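Local coordinates for protein glycoside hydrolase family 5 (Aspergillus oryzae, PDB 6LA0) that hydrolyses glycosidic bonds as a secreted family 5 rutinosidase, probably also acting as an exo-1,3-beta-glucanase, at residues 18-23 and 322-327; 72-77 and 118-123; 87-92 and 331-336; 187-192 and 235-240; 307-312 and 350-355. One frame throughout, in Å; residues are numbered along the deposited sequence.

Interaction 1: residues 18-23 and 322-327; sequences KANGVN and AMYKYS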
# COMPACT_ATOMS: atom_id res chain seq x y z
N LYS A 18 17.52 -2.55 -2.22
CA LYS A 18 16.90 -1.28 -1.87
C LYS A 18 16.22 -0.68 -3.10
O LYS A 18 16.70 -0.84 -4.22
CB LYS A 18 17.93 -0.28 -1.32
CG LYS A 18 18.71 -0.76 -0.09
CD LYS A 18 19.71 0.32 0.36
CE LYS A 18 19.67 0.56 1.87
NZ LYS A 18 20.67 1.58 2.32
N ALA A 19 15.12 0.05 -2.88
CA ALA A 19 14.45 0.68 -4.02
C ALA A 19 13.64 1.88 -3.55
O ALA A 19 13.19 1.94 -2.41
CB ALA A 19 13.55 -0.32 -4.76
N ASN A 20 13.44 2.83 -4.47
CA ASN A 20 12.60 4.00 -4.23
C ASN A 20 11.50 4.04 -5.28
O ASN A 20 11.76 3.82 -6.46
CB ASN A 20 13.42 5.30 -4.29
CG ASN A 20 14.45 5.38 -3.20
OD1 ASN A 20 14.12 5.38 -2.01
ND2 ASN A 20 15.72 5.44 -3.59
N GLY A 21 10.27 4.29 -4.85
CA GLY A 21 9.17 4.28 -5.80
C GLY A 21 7.91 4.92 -5.27
O GLY A 21 7.95 5.79 -4.39
N VAL A 22 6.78 4.50 -5.83
CA VAL A 22 5.48 5.04 -5.47
C VAL A 22 4.47 3.91 -5.34
O VAL A 22 4.68 2.80 -5.84
CB VAL A 22 4.98 6.06 -6.52
CG1 VAL A 22 6.00 7.19 -6.71
CG2 VAL A 22 4.67 5.36 -7.85
N ASN A 23 3.39 4.20 -4.63
CA ASN A 23 2.16 3.43 -4.70
C ASN A 23 1.33 3.85 -5.91
O ASN A 23 1.34 5.01 -6.32
CB ASN A 23 1.31 3.65 -3.45
CG ASN A 23 1.83 2.93 -2.26
OD1 ASN A 23 1.50 1.78 -2.03
ND2 ASN A 23 2.68 3.61 -1.48
N ALA A 322 16.02 9.67 4.56
CA ALA A 322 15.88 8.99 5.84
C ALA A 322 15.49 7.52 5.66
O ALA A 322 16.05 6.63 6.31
CB ALA A 322 14.83 9.71 6.68
N MET A 323 14.51 7.25 4.81
CA MET A 323 14.07 5.86 4.69
C MET A 323 15.07 5.01 3.92
O MET A 323 15.11 3.79 4.11
CB MET A 323 12.68 5.81 4.05
CG MET A 323 11.55 6.37 4.94
SD MET A 323 10.50 7.47 4.01
CE MET A 323 9.50 8.17 5.31
N TYR A 324 15.89 5.63 3.06
CA TYR A 324 16.93 4.87 2.36
C TYR A 324 18.13 4.58 3.26
O TYR A 324 18.78 3.54 3.11
CB TYR A 324 17.39 5.62 1.13
CG TYR A 324 18.09 4.79 0.07
CD1 TYR A 324 17.34 4.06 -0.86
CD2 TYR A 324 19.48 4.74 -0.01
CE1 TYR A 324 17.97 3.31 -1.84
CE2 TYR A 324 20.11 3.98 -0.99
CZ TYR A 324 19.34 3.27 -1.90
OH TYR A 324 19.95 2.51 -2.88
N LYS A 325 18.41 5.48 4.20
CA LYS A 325 19.57 5.31 5.07
C LYS A 325 19.30 4.26 6.15
O LYS A 325 20.15 3.41 6.42
CB LYS A 325 19.93 6.65 5.70
CG LYS A 325 21.23 6.66 6.47
CD LYS A 325 21.79 8.07 6.63
CE LYS A 325 20.70 9.15 6.55
NZ LYS A 325 21.20 10.47 7.05
N TYR A 326 18.13 4.31 6.78
CA TYR A 326 17.85 3.40 7.91
C TYR A 326 17.12 2.12 7.48
O TYR A 326 17.11 1.19 8.26
CB TYR A 326 17.02 4.12 8.96
CG TYR A 326 17.79 5.18 9.73
CD1 TYR A 326 18.59 4.86 10.80
CD2 TYR A 326 17.72 6.49 9.36
CE1 TYR A 326 19.29 5.82 11.49
CE2 TYR A 326 18.39 7.48 10.05
CZ TYR A 326 19.20 7.15 11.11
OH TYR A 326 19.89 8.11 11.77
N SER A 327 16.56 2.12 6.28
CA SER A 327 15.74 0.97 5.85
C SER A 327 16.05 0.55 4.40
O SER A 327 17.12 0.86 3.94
CB SER A 327 14.28 1.18 6.26
OG SER A 327 13.45 1.73 5.25
O HOH W 1 19.91 0.72 5.41

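Interaction 2: residues 72-77 and 118-123; sequences ITERDI and ADYAIT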
# COMPACT_ATOMS: atom_id res chain seq x y z
N ILE A 72 -4.46 4.87 -14.54
CA ILE A 72 -3.03 4.62 -14.61
C ILE A 72 -2.74 3.94 -15.95
O ILE A 72 -3.30 2.87 -16.24
CB ILE A 72 -2.52 3.73 -13.45
CG1 ILE A 72 -2.64 4.45 -12.11
CG2 ILE A 72 -1.08 3.29 -13.71
CD1 ILE A 72 -1.71 5.66 -11.94
N THR A 73 -1.88 4.55 -16.75
CA THR A 73 -1.51 4.04 -18.06
C THR A 73 0.01 3.96 -18.17
O THR A 73 0.75 4.45 -17.31
CB THR A 73 -2.07 4.91 -19.19
OG1 THR A 73 -1.51 6.23 -19.08
CG2 THR A 73 -3.59 4.99 -19.10
N GLU A 74 0.47 3.37 -19.28
CA GLU A 74 1.90 3.24 -19.50
C GLU A 74 2.59 4.61 -19.60
O GLU A 74 3.79 4.71 -19.29
CB GLU A 74 2.16 2.40 -20.75
CG GLU A 74 1.49 1.02 -20.66
CD GLU A 74 1.78 0.12 -21.84
OE1 GLU A 74 2.34 0.60 -22.85
OE2 GLU A 74 1.44 -1.08 -21.77
N ARG A 75 1.87 5.67 -19.98
CA ARG A 75 2.48 7.00 -19.98
C ARG A 75 2.83 7.44 -18.57
O ARG A 75 3.87 8.08 -18.35
CB ARG A 75 1.55 8.03 -20.64
CG ARG A 75 1.10 7.70 -22.07
CD ARG A 75 2.21 7.95 -23.12
NE ARG A 75 3.22 6.88 -23.18
CZ ARG A 75 3.00 5.61 -23.51
NH1 ARG A 75 1.78 5.18 -23.85
NH2 ARG A 75 4.01 4.75 -23.51
N ASP A 76 1.98 7.12 -17.60
CA ASP A 76 2.34 7.39 -16.20
C ASP A 76 3.58 6.61 -15.79
O ASP A 76 4.41 7.11 -15.01
CB ASP A 76 1.16 7.05 -15.29
CG ASP A 76 -0.10 7.84 -15.64
OD1 ASP A 76 0.00 9.07 -15.76
OD2 ASP A 76 -1.18 7.22 -15.81
N ILE A 77 3.74 5.38 -16.30
CA ILE A 77 4.93 4.61 -15.96
C ILE A 77 6.17 5.25 -16.57
O ILE A 77 7.22 5.35 -15.92
CB ILE A 77 4.77 3.14 -16.41
CG1 ILE A 77 3.50 2.52 -15.83
CG2 ILE A 77 6.01 2.34 -16.00
CD1 ILE A 77 3.44 2.48 -14.32
N ALA A 118 2.22 -4.01 -15.15
CA ALA A 118 3.40 -4.58 -14.50
C ALA A 118 4.39 -5.11 -15.53
O ALA A 118 5.60 -4.89 -15.41
CB ALA A 118 3.01 -5.70 -13.53
N ASP A 119 3.89 -5.82 -16.55
CA ASP A 119 4.77 -6.34 -17.60
C ASP A 119 5.57 -5.21 -18.24
O ASP A 119 6.77 -5.38 -18.52
CB ASP A 119 3.94 -7.06 -18.67
CG ASP A 119 3.52 -8.46 -18.25
OD1 ASP A 119 3.87 -8.89 -17.13
OD2 ASP A 119 2.84 -9.13 -19.06
N TYR A 120 4.94 -4.05 -18.43
CA TYR A 120 5.58 -2.91 -19.08
C TYR A 120 6.67 -2.32 -18.18
O TYR A 120 7.79 -2.06 -18.63
CB TYR A 120 4.52 -1.86 -19.41
CG TYR A 120 5.00 -0.66 -20.19
CD1 TYR A 120 5.34 -0.75 -21.53
CD2 TYR A 120 5.10 0.59 -19.57
CE1 TYR A 120 5.77 0.37 -22.24
CE2 TYR A 120 5.53 1.71 -20.27
CZ TYR A 120 5.86 1.59 -21.60
OH TYR A 120 6.29 2.70 -22.29
N ALA A 121 6.34 -2.09 -16.90
CA ALA A 121 7.33 -1.55 -15.97
C ALA A 121 8.51 -2.49 -15.82
O ALA A 121 9.65 -2.05 -15.66
CB ALA A 121 6.68 -1.28 -14.61
N ILE A 122 8.24 -3.80 -15.84
CA ILE A 122 9.30 -4.81 -15.72
C ILE A 122 10.13 -4.85 -17.00
O ILE A 122 11.36 -4.74 -16.97
CB ILE A 122 8.70 -6.19 -15.42
CG1 ILE A 122 8.20 -6.28 -13.97
CG2 ILE A 122 9.72 -7.29 -15.71
CD1 ILE A 122 7.14 -7.35 -13.75
N THR A 123 9.45 -5.03 -18.14
CA THR A 123 10.13 -5.28 -19.41
C THR A 123 10.93 -4.07 -19.86
O THR A 123 12.09 -4.19 -20.27
CB THR A 123 9.12 -5.65 -20.49
OG1 THR A 123 8.52 -6.91 -20.16
CG2 THR A 123 9.81 -5.77 -21.84

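Interaction 3: residues 87-92 and 331-336; sequences VLRIPT and CYWTAK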
# COMPACT_ATOMS: atom_id res chain seq x y z
N VAL A 87 10.49 0.81 -8.05
CA VAL A 87 9.55 -0.11 -7.41
C VAL A 87 8.15 0.50 -7.46
O VAL A 87 7.97 1.71 -7.26
CB VAL A 87 9.98 -0.45 -5.96
CG1 VAL A 87 10.08 0.82 -5.12
CG2 VAL A 87 8.99 -1.41 -5.33
N LEU A 88 7.17 -0.34 -7.75
CA LEU A 88 5.76 0.04 -7.74
C LEU A 88 5.03 -0.83 -6.73
O LEU A 88 5.09 -2.06 -6.81
CB LEU A 88 5.12 -0.13 -9.13
CG LEU A 88 5.70 0.68 -10.30
CD1 LEU A 88 5.07 0.24 -11.61
CD2 LEU A 88 5.52 2.18 -10.08
N ARG A 89 4.37 -0.20 -5.76
CA ARG A 89 3.44 -0.89 -4.87
C ARG A 89 2.04 -0.69 -5.41
O ARG A 89 1.59 0.45 -5.59
CB ARG A 89 3.53 -0.37 -3.43
CG ARG A 89 2.65 -1.15 -2.45
CD ARG A 89 3.02 -0.80 -1.00
NE ARG A 89 2.23 -1.50 0.02
CZ ARG A 89 1.22 -0.96 0.70
NH1 ARG A 89 0.85 0.28 0.44
NH2 ARG A 89 0.58 -1.65 1.63
N ILE A 90 1.34 -1.79 -5.66
CA ILE A 90 0.06 -1.78 -6.35
C ILE A 90 -0.99 -2.40 -5.44
O ILE A 90 -1.12 -3.62 -5.36
CB ILE A 90 0.15 -2.53 -7.69
CG1 ILE A 90 1.43 -2.12 -8.43
CG2 ILE A 90 -1.12 -2.28 -8.54
CD1 ILE A 90 1.53 -2.62 -9.86
N PRO A 91 -1.77 -1.58 -4.74
CA PRO A 91 -2.89 -2.12 -3.95
C PRO A 91 -4.00 -2.69 -4.84
O PRO A 91 -4.40 -2.08 -5.84
CB PRO A 91 -3.38 -0.89 -3.16
CG PRO A 91 -2.19 0.01 -3.10
CD PRO A 91 -1.51 -0.16 -4.43
N THR A 92 -4.50 -3.86 -4.45
CA THR A 92 -5.63 -4.50 -5.11
C THR A 92 -6.66 -4.90 -4.06
O THR A 92 -6.34 -5.10 -2.88
CB THR A 92 -5.22 -5.76 -5.90
OG1 THR A 92 -4.80 -6.78 -4.98
CG2 THR A 92 -4.07 -5.46 -6.87
N CYS A 331 8.06 3.81 -0.67
CA CYS A 331 7.09 4.09 -1.73
C CYS A 331 6.19 5.23 -1.29
O CYS A 331 5.50 5.12 -0.28
CB CYS A 331 6.22 2.87 -2.06
SG CYS A 331 7.03 1.61 -3.09
N TYR A 332 6.15 6.31 -2.07
CA TYR A 332 5.31 7.44 -1.70
C TYR A 332 3.83 7.12 -1.93
O TYR A 332 3.47 6.40 -2.87
CB TYR A 332 5.72 8.69 -2.50
CG TYR A 332 5.25 9.99 -1.89
CD1 TYR A 332 6.03 10.66 -0.93
CD2 TYR A 332 4.05 10.57 -2.28
CE1 TYR A 332 5.59 11.86 -0.37
CE2 TYR A 332 3.61 11.78 -1.72
CZ TYR A 332 4.39 12.41 -0.77
OH TYR A 332 3.93 13.61 -0.23
N TRP A 333 2.97 7.67 -1.07
CA TRP A 333 1.52 7.66 -1.29
C TRP A 333 1.10 9.06 -1.73
O TRP A 333 1.03 9.96 -0.90
CB TRP A 333 0.76 7.24 -0.03
CG TRP A 333 -0.68 6.96 -0.34
CD1 TRP A 333 -1.70 7.87 -0.47
CD2 TRP A 333 -1.26 5.68 -0.63
NE1 TRP A 333 -2.87 7.23 -0.80
CE2 TRP A 333 -2.63 5.89 -0.90
CE3 TRP A 333 -0.76 4.37 -0.68
CZ2 TRP A 333 -3.50 4.85 -1.22
CZ3 TRP A 333 -1.63 3.34 -0.99
CH2 TRP A 333 -2.98 3.59 -1.26
N THR A 334 0.79 9.24 -3.02
CA THR A 334 0.63 8.20 -4.03
C THR A 334 1.04 8.82 -5.39
O THR A 334 1.38 10.00 -5.44
CB THR A 334 -0.82 7.69 -4.08
OG1 THR A 334 -0.97 6.71 -5.12
CG2 THR A 334 -1.78 8.87 -4.31
N ALA A 335 1.04 8.03 -6.47
CA ALA A 335 1.59 8.52 -7.74
C ALA A 335 0.82 9.72 -8.27
O ALA A 335 1.43 10.73 -8.69
CB ALA A 335 1.60 7.39 -8.77
N LYS A 336 -0.51 9.63 -8.30
CA LYS A 336 -1.40 10.69 -8.77
C LYS A 336 -2.52 10.92 -7.76
O LYS A 336 -3.13 9.97 -7.26
CB LYS A 336 -2.01 10.33 -10.14
CG LYS A 336 -0.96 10.09 -11.22
CD LYS A 336 -1.61 9.69 -12.54
CE LYS A 336 -1.90 10.91 -13.40
NZ LYS A 336 -2.40 10.54 -14.78

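Interaction 4: residues 187-192 and 235-240; sequences EPMNEP and VMFQGS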
# COMPACT_ATOMS: atom_id res chain seq x y z
N GLU A 187 2.44 -9.20 -0.91
CA GLU A 187 2.02 -8.60 0.35
C GLU A 187 0.58 -9.01 0.66
O GLU A 187 -0.37 -8.44 0.10
CB GLU A 187 2.15 -7.06 0.29
CG GLU A 187 1.75 -6.34 1.60
CD GLU A 187 2.25 -4.90 1.68
OE1 GLU A 187 2.29 -4.21 0.63
OE2 GLU A 187 2.62 -4.45 2.79
N PRO A 188 0.36 -9.98 1.55
CA PRO A 188 -0.95 -10.63 1.69
C PRO A 188 -1.97 -9.91 2.57
O PRO A 188 -3.07 -10.43 2.72
CB PRO A 188 -0.57 -11.99 2.29
CG PRO A 188 0.63 -11.65 3.17
CD PRO A 188 1.40 -10.62 2.39
N MET A 189 -1.65 -8.74 3.13
CA MET A 189 -2.64 -7.95 3.86
C MET A 189 -2.10 -6.54 4.03
O MET A 189 -0.95 -6.26 3.72
CB MET A 189 -2.98 -8.58 5.22
CG MET A 189 -1.89 -8.39 6.27
SD MET A 189 -1.88 -9.62 7.58
CE MET A 189 -3.53 -9.48 8.26
N ASN A 190 -2.95 -5.66 4.57
CA ASN A 190 -2.61 -4.26 4.74
C ASN A 190 -3.36 -3.70 5.94
O ASN A 190 -4.59 -3.83 6.01
CB ASN A 190 -2.95 -3.44 3.49
CG ASN A 190 -2.68 -1.96 3.66
OD1 ASN A 190 -1.53 -1.51 3.60
ND2 ASN A 190 -3.73 -1.20 3.91
N GLU A 191 -2.62 -3.09 6.87
CA GLU A 191 -3.12 -2.39 8.05
C GLU A 191 -4.26 -3.10 8.80
O GLU A 191 -5.33 -2.51 9.00
CB GLU A 191 -3.50 -0.96 7.70
CG GLU A 191 -2.31 -0.14 7.21
CD GLU A 191 -2.64 1.32 6.93
OE1 GLU A 191 -3.84 1.69 7.02
OE2 GLU A 191 -1.71 2.11 6.62
N PRO A 192 -4.04 -4.32 9.29
CA PRO A 192 -5.07 -4.97 10.13
C PRO A 192 -5.14 -4.32 11.50
O PRO A 192 -4.13 -4.21 12.21
CB PRO A 192 -4.59 -6.42 10.21
CG PRO A 192 -3.09 -6.32 10.09
CD PRO A 192 -2.89 -5.22 9.06
N VAL A 235 7.81 -12.50 0.85
CA VAL A 235 6.54 -12.12 1.47
C VAL A 235 6.74 -10.82 2.24
O VAL A 235 7.69 -10.72 3.03
CB VAL A 235 6.02 -13.22 2.41
CG1 VAL A 235 4.84 -12.71 3.25
CG2 VAL A 235 5.66 -14.49 1.63
N MET A 236 5.86 -9.84 2.02
CA MET A 236 5.92 -8.55 2.70
C MET A 236 4.79 -8.46 3.73
O MET A 236 3.60 -8.54 3.37
CB MET A 236 5.83 -7.39 1.69
CG MET A 236 5.94 -5.99 2.33
SD MET A 236 6.25 -4.63 1.17
CE MET A 236 8.01 -4.82 0.87
N PHE A 237 5.17 -8.33 5.01
CA PHE A 237 4.24 -8.37 6.14
C PHE A 237 4.02 -6.95 6.62
O PHE A 237 4.93 -6.33 7.19
CB PHE A 237 4.80 -9.28 7.25
CG PHE A 237 3.91 -9.42 8.47
CD1 PHE A 237 2.55 -9.16 8.42
CD2 PHE A 237 4.45 -9.87 9.67
CE1 PHE A 237 1.74 -9.31 9.56
CE2 PHE A 237 3.65 -10.03 10.80
CZ PHE A 237 2.30 -9.75 10.75
N GLN A 238 2.83 -6.41 6.36
CA GLN A 238 2.38 -5.13 6.91
C GLN A 238 1.83 -5.44 8.29
O GLN A 238 0.65 -5.74 8.46
CB GLN A 238 1.33 -4.49 6.01
CG GLN A 238 1.31 -2.95 6.06
CD GLN A 238 0.99 -2.43 7.45
OE1 GLN A 238 -0.13 -2.55 7.91
NE2 GLN A 238 1.99 -1.87 8.14
N GLY A 239 2.71 -5.42 9.30
CA GLY A 239 2.34 -5.90 10.62
C GLY A 239 1.61 -4.85 11.44
O GLY A 239 2.03 -4.53 12.56
N SER A 240 0.52 -4.32 10.88
CA SER A 240 -0.30 -3.28 11.50
C SER A 240 0.64 -2.15 11.90
O SER A 240 1.58 -1.84 11.16
CB SER A 240 -1.09 -3.86 12.68
OG SER A 240 -2.11 -2.98 13.14
O HOH W 2 1.23 -8.08 4.64

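Interaction 5: residues 307-312 and 350-355; sequences NSFALR and ADYWNF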
# COMPACT_ATOMS: atom_id res chain seq x y z
N ASN A 307 1.32 23.86 6.86
CA ASN A 307 1.86 23.28 5.64
C ASN A 307 2.40 24.37 4.72
O ASN A 307 1.79 25.43 4.57
CB ASN A 307 0.79 22.48 4.91
CG ASN A 307 0.50 21.16 5.58
OD1 ASN A 307 1.23 20.18 5.40
ND2 ASN A 307 -0.57 21.12 6.37
N SER A 308 3.53 24.07 4.07
CA SER A 308 4.25 25.07 3.28
C SER A 308 4.52 24.55 1.88
O SER A 308 5.18 23.51 1.73
CB SER A 308 5.56 25.45 3.98
OG SER A 308 6.53 25.84 3.02
N PHE A 309 4.02 25.26 0.87
CA PHE A 309 4.38 24.97 -0.52
C PHE A 309 5.90 24.96 -0.70
O PHE A 309 6.46 24.05 -1.34
CB PHE A 309 3.81 26.03 -1.48
CG PHE A 309 2.31 26.07 -1.60
CD1 PHE A 309 1.54 24.91 -1.67
CD2 PHE A 309 1.66 27.31 -1.75
CE1 PHE A 309 0.15 24.99 -1.84
CE2 PHE A 309 0.28 27.38 -1.91
CZ PHE A 309 -0.47 26.22 -1.96
N ALA A 310 6.58 25.99 -0.19
CA ALA A 310 8.00 26.19 -0.48
C ALA A 310 8.86 25.05 0.03
O ALA A 310 9.87 24.72 -0.59
CB ALA A 310 8.49 27.51 0.13
N LEU A 311 8.49 24.43 1.14
CA LEU A 311 9.34 23.39 1.72
C LEU A 311 9.05 22.00 1.17
O LEU A 311 9.65 21.03 1.67
CB LEU A 311 9.21 23.40 3.24
CG LEU A 311 9.87 24.59 3.95
CD1 LEU A 311 9.59 24.55 5.46
CD2 LEU A 311 11.37 24.61 3.67
N ARG A 312 8.18 21.86 0.16
CA ARG A 312 7.84 20.52 -0.32
C ARG A 312 9.06 19.80 -0.89
O ARG A 312 9.25 18.59 -0.65
CB ARG A 312 6.74 20.59 -1.37
CG ARG A 312 5.40 21.02 -0.80
CD ARG A 312 4.34 21.18 -1.89
NE ARG A 312 4.62 22.29 -2.79
CZ ARG A 312 3.89 22.58 -3.86
NH1 ARG A 312 2.83 21.83 -4.16
NH2 ARG A 312 4.21 23.61 -4.63
N ALA A 350 -4.08 18.02 -2.40
CA ALA A 350 -3.54 17.72 -3.73
C ALA A 350 -2.20 18.38 -3.97
O ALA A 350 -1.46 17.95 -4.87
CB ALA A 350 -4.52 18.14 -4.83
N ASP A 351 -1.84 19.39 -3.17
CA ASP A 351 -0.53 20.00 -3.28
C ASP A 351 0.56 19.19 -2.56
O ASP A 351 1.75 19.42 -2.82
CB ASP A 351 -0.59 21.44 -2.74
CG ASP A 351 -1.65 22.30 -3.48
OD1 ASP A 351 -1.49 22.48 -4.70
OD2 ASP A 351 -2.64 22.76 -2.85
N TYR A 352 0.19 18.22 -1.71
CA TYR A 352 1.15 17.48 -0.90
C TYR A 352 1.16 15.98 -1.11
O TYR A 352 2.16 15.34 -0.76
CB TYR A 352 0.91 17.77 0.59
CG TYR A 352 1.01 19.24 0.88
CD1 TYR A 352 2.22 19.82 1.24
CD2 TYR A 352 -0.11 20.06 0.78
CE1 TYR A 352 2.32 21.18 1.48
CE2 TYR A 352 -0.03 21.44 1.02
CZ TYR A 352 1.19 21.98 1.38
OH TYR A 352 1.30 23.33 1.62
N TRP A 353 0.10 15.40 -1.68
CA TRP A 353 0.01 13.95 -1.84
C TRP A 353 0.20 13.50 -3.28
O TRP A 353 0.04 12.31 -3.58
CB TRP A 353 -1.35 13.45 -1.35
CG TRP A 353 -1.60 13.61 0.11
CD1 TRP A 353 -1.92 14.75 0.76
CD2 TRP A 353 -1.62 12.56 1.09
NE1 TRP A 353 -2.12 14.49 2.10
CE2 TRP A 353 -1.94 13.14 2.32
CE3 TRP A 353 -1.39 11.17 1.04
CZ2 TRP A 353 -2.04 12.40 3.50
CZ3 TRP A 353 -1.50 10.44 2.21
CH2 TRP A 353 -1.82 11.06 3.42
N ASN A 354 0.53 14.42 -4.18
CA ASN A 354 0.56 14.17 -5.61
C ASN A 354 2.03 14.06 -6.00
O ASN A 354 2.72 15.07 -6.13
CB ASN A 354 -0.17 15.29 -6.34
CG ASN A 354 -0.23 15.10 -7.84
OD1 ASN A 354 -0.23 13.98 -8.34
ND2 ASN A 354 -0.29 16.22 -8.58
N PHE A 355 2.52 12.83 -6.15
CA PHE A 355 3.93 12.65 -6.49
C PHE A 355 4.25 13.18 -7.88
O PHE A 355 5.40 13.57 -8.14
CB PHE A 355 4.33 11.17 -6.35
CG PHE A 355 5.81 10.95 -6.25
CD1 PHE A 355 6.47 11.16 -5.06
CD2 PHE A 355 6.55 10.58 -7.37
CE1 PHE A 355 7.85 10.97 -4.97
CE2 PHE A 355 7.91 10.38 -7.29
CZ PHE A 355 8.57 10.58 -6.08
O HOH W 3 0.73 22.01 -6.21

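Interaction 1: residues 18-23 and 322-327
Lys18 reaches over Tyr324 and ends on the backbone beyond it. Its CD lies over one face of the phenol ring, 4.0 Å from the ring centroid and set toward the rim, a CH-pi contact, while CB touches Tyr324 CE1 at 3.6 Å. The bend at chi3 (133°) sets Lys18 CE 3.3 Å from Ser327 O. From there Lys18 NZ donates to Tyr324 O at 2.8 Å, approaching the oxygen almost head-on (C=O...N 165°). The same ammonium keeps an off-centre cation-pi relation to the ring. A water links NZ, by a weak bond, to the carbonyls of Lys325 and Ser327. Asn20 crosses the tyrosine at about a right angle, ND2 coming obliquely to 3.5 Å from Tyr324 CD1. Phe369 meets the ring as well. Behind this shell, Ser327 OG bonds to Met323 O at 2.9 Å, tying down the residue where helix 312-326 ends. Ala19 and Gly21 pair with strand 329-332, which follows the helix in the chain; the contact lays the C-terminal end of the helix against the start of the first TIM-barrel strand. A positive charge among these last carbonyls would be expected to offset the negative end of the helix dipole, and the carbonyls to favour charged Lys18.

Interaction 2: residues 72-77 and 118-123
Glu74 faces Tyr120 with their CA atoms 7.2 Å apart, and Ile77, a turn after Glu74, comes to 6.6 Å of Ala121, CA to CA. Thr73 holds the N-cap of the first helix, its N bonded to Asp76 OD2 at 2.9 Å, and Asp76 OD1 forms a salt bridge with Lys336. Helices 74-81 and 110-125 precede and follow strand 87-92 in the chain and pack side by side on the outside of the TIM barrel; Ile77 and Ala121 both rest on Leu88 of that strand. The inner part of the interface is apolar, with Ile77 CG2 3.9 Å from Ala121 CB. Further out, Glu74 lies flat over one face of Tyr120: CB forms a CH-pi contact 3.8 Å from the ring centroid, and the carboxylate is stacked, its plane 9° from that of the ring, with OE1 3.5 Å from Tyr120 CE1. Ile77 CB comes at the ring edge. Arg75 NH2 stands 3.3 Å from Tyr120 OH at an angle too poor for a bond; both instead meet Asp78, the arginine by a salt bridge and the phenol by a hydrogen bond.

Interaction 3: residues 87-92 and 331-336
Val87 and Cys331 open a contact inside the TIM barrel between strands that are not direct neighbours: strand 19-23 lies between 87-92 and 329-332 in the parallel sheet, and the side chains meet across it. Val87 offers CG1, which chi1 of 59° sets between the backbone N and the carbonyl carbon, and this methyl meets Cys331 SG at 3.7 Å. Two residues on, Arg89 brings CB to 4.0 Å from Cys331 SG, which thus packs against two residues on the same face of the strand, 87 and 89. The rest of Arg89 runs extended from CG to NE, with CG anti to the backbone N (chi1 -176°). Its guanidinium is gripped by salt bridges to Glu187 and Glu298 and by hydrogen bonds to Asn23 and Asn190, a buried charge well supplied with partners. Arg89 NH1 lies at the edge of the indole, 4.2 Å from Trp333 CZ3, the two planes 60° apart. A cis peptide joins Trp333 to Thr334, a feature known after this strand in related family 5 barrels, where the tryptophan commonly borders the sugar-binding cleft. Pro91 and Trp333 pass one another in opposite senses, Pro91 CG sitting 4.0 Å from Trp333 CZ3 and 4.1 Å from Trp333 CH2.

Interaction 4: residues 187-192 and 235-240
Glu191 has a left-handed backbone (phi 43°), and its N-H is taken by the side-chain oxygen of Gln238. The bond from Glu191 N to Gln238 OE1 measures 2.8 Å and falls on a lone pair in the amide plane, though it is bent at the hydrogen (132°). The bend of Gln238 at chi2 (-61°) places CD near Glu191 N, while NE2 donates to Ser240 O and to Asp260 O, so both ends of the amide are used. Gln238 and Gly239 each centre an inverse gamma turn. Ser240 OG then donates to Pro192 O, a bond whose 2.5 Å length is doubtful as a measure of strength. Nearer the strand, a water bridges the two backbones, donating to Met189 O and Met236 O and accepting from Gln238 N at 2.9 Å. The apolar side holds Pro188 CD against Val235 CG1 at 4.1 Å and a Met-aromatic contact, Met189 SD lying 4.1 Å from Phe237 CE1.

Residues 190-192 spell the Asn-Glu-Pro sequence that in family 5 carries the general acid/base after the fourth barrel strand, consistent with Glu191 lying in the active site; its OE2 is bonded to His262. Glu187 OE1 pairs with Arg89, but OE2 lies close to the like-charged Asp260 OD2. The chemistry implies that the two backbones are joined largely through Gln238, Ser240 and a bridging water rather than by direct strand pairing.

Interaction 5: residues 307-312 and 350-355
Arg312 and Asp351 cross obliquely, their guanidinium and carboxylate planes 72° apart, and the arginine bonds to the main chain: NH1 donates to Asp351 O at 3.0 Å, in the guanidinium plane and nearly straight (164°). A water joins NH1 to Asp351 OD1, while Asp351 OD2 accepts from Thr348 N. Phe309 lies over one face of the guanidinium, CD1 4.0 Å above its centre, and touches Asp351 CG through CE1 at 3.6 Å. Phe309 O accepts from both N and NE of Arg312 across a type I turn. The side chain of Tyr352 crosses those of Phe309 and Arg312 at about a right angle. Arg312 CG meets Tyr352 CE1 at 3.8 Å, and Asn307 CB stands 3.4 Å from Tyr352 OH, which bonds to Gln346 O; Asn307 ND2 bonds to Thr303 O. Ser308 OG accepts from Leu311 N in an ST motif. The contact joins two outer loops, one running from strand 294-303 into helix 312-326, the other from strand 329-332 to helix 355-360, with Arg312 and Tyr352 both resting on Ile301.

Overall arrangement
Interactions 3 and 4 lie in the barrel core, their centres about 6 and 9 Å from the centre of the chain; interaction 1 is buried further out, and interactions 2 and 5 lie about 18 and 20 Å out, only partly buried. The core pair shares the Arg89 network, with salt bridge and hydrogen bond to 187-192, and Asn23 brings the strand of interaction 1 into it. Strand 87-92 supports interaction 2 through Leu88, while 331-336 meets interaction 5 through Tyr332 and Tyr352. Interaction 3 is apolar packing beside that network, and interaction 4 is mainly hydrogen bonds; interactions 1, 2 and 5 lay charged or polar side chains on aromatic rings. Bridging waters occur in interactions 1, 4 and 5.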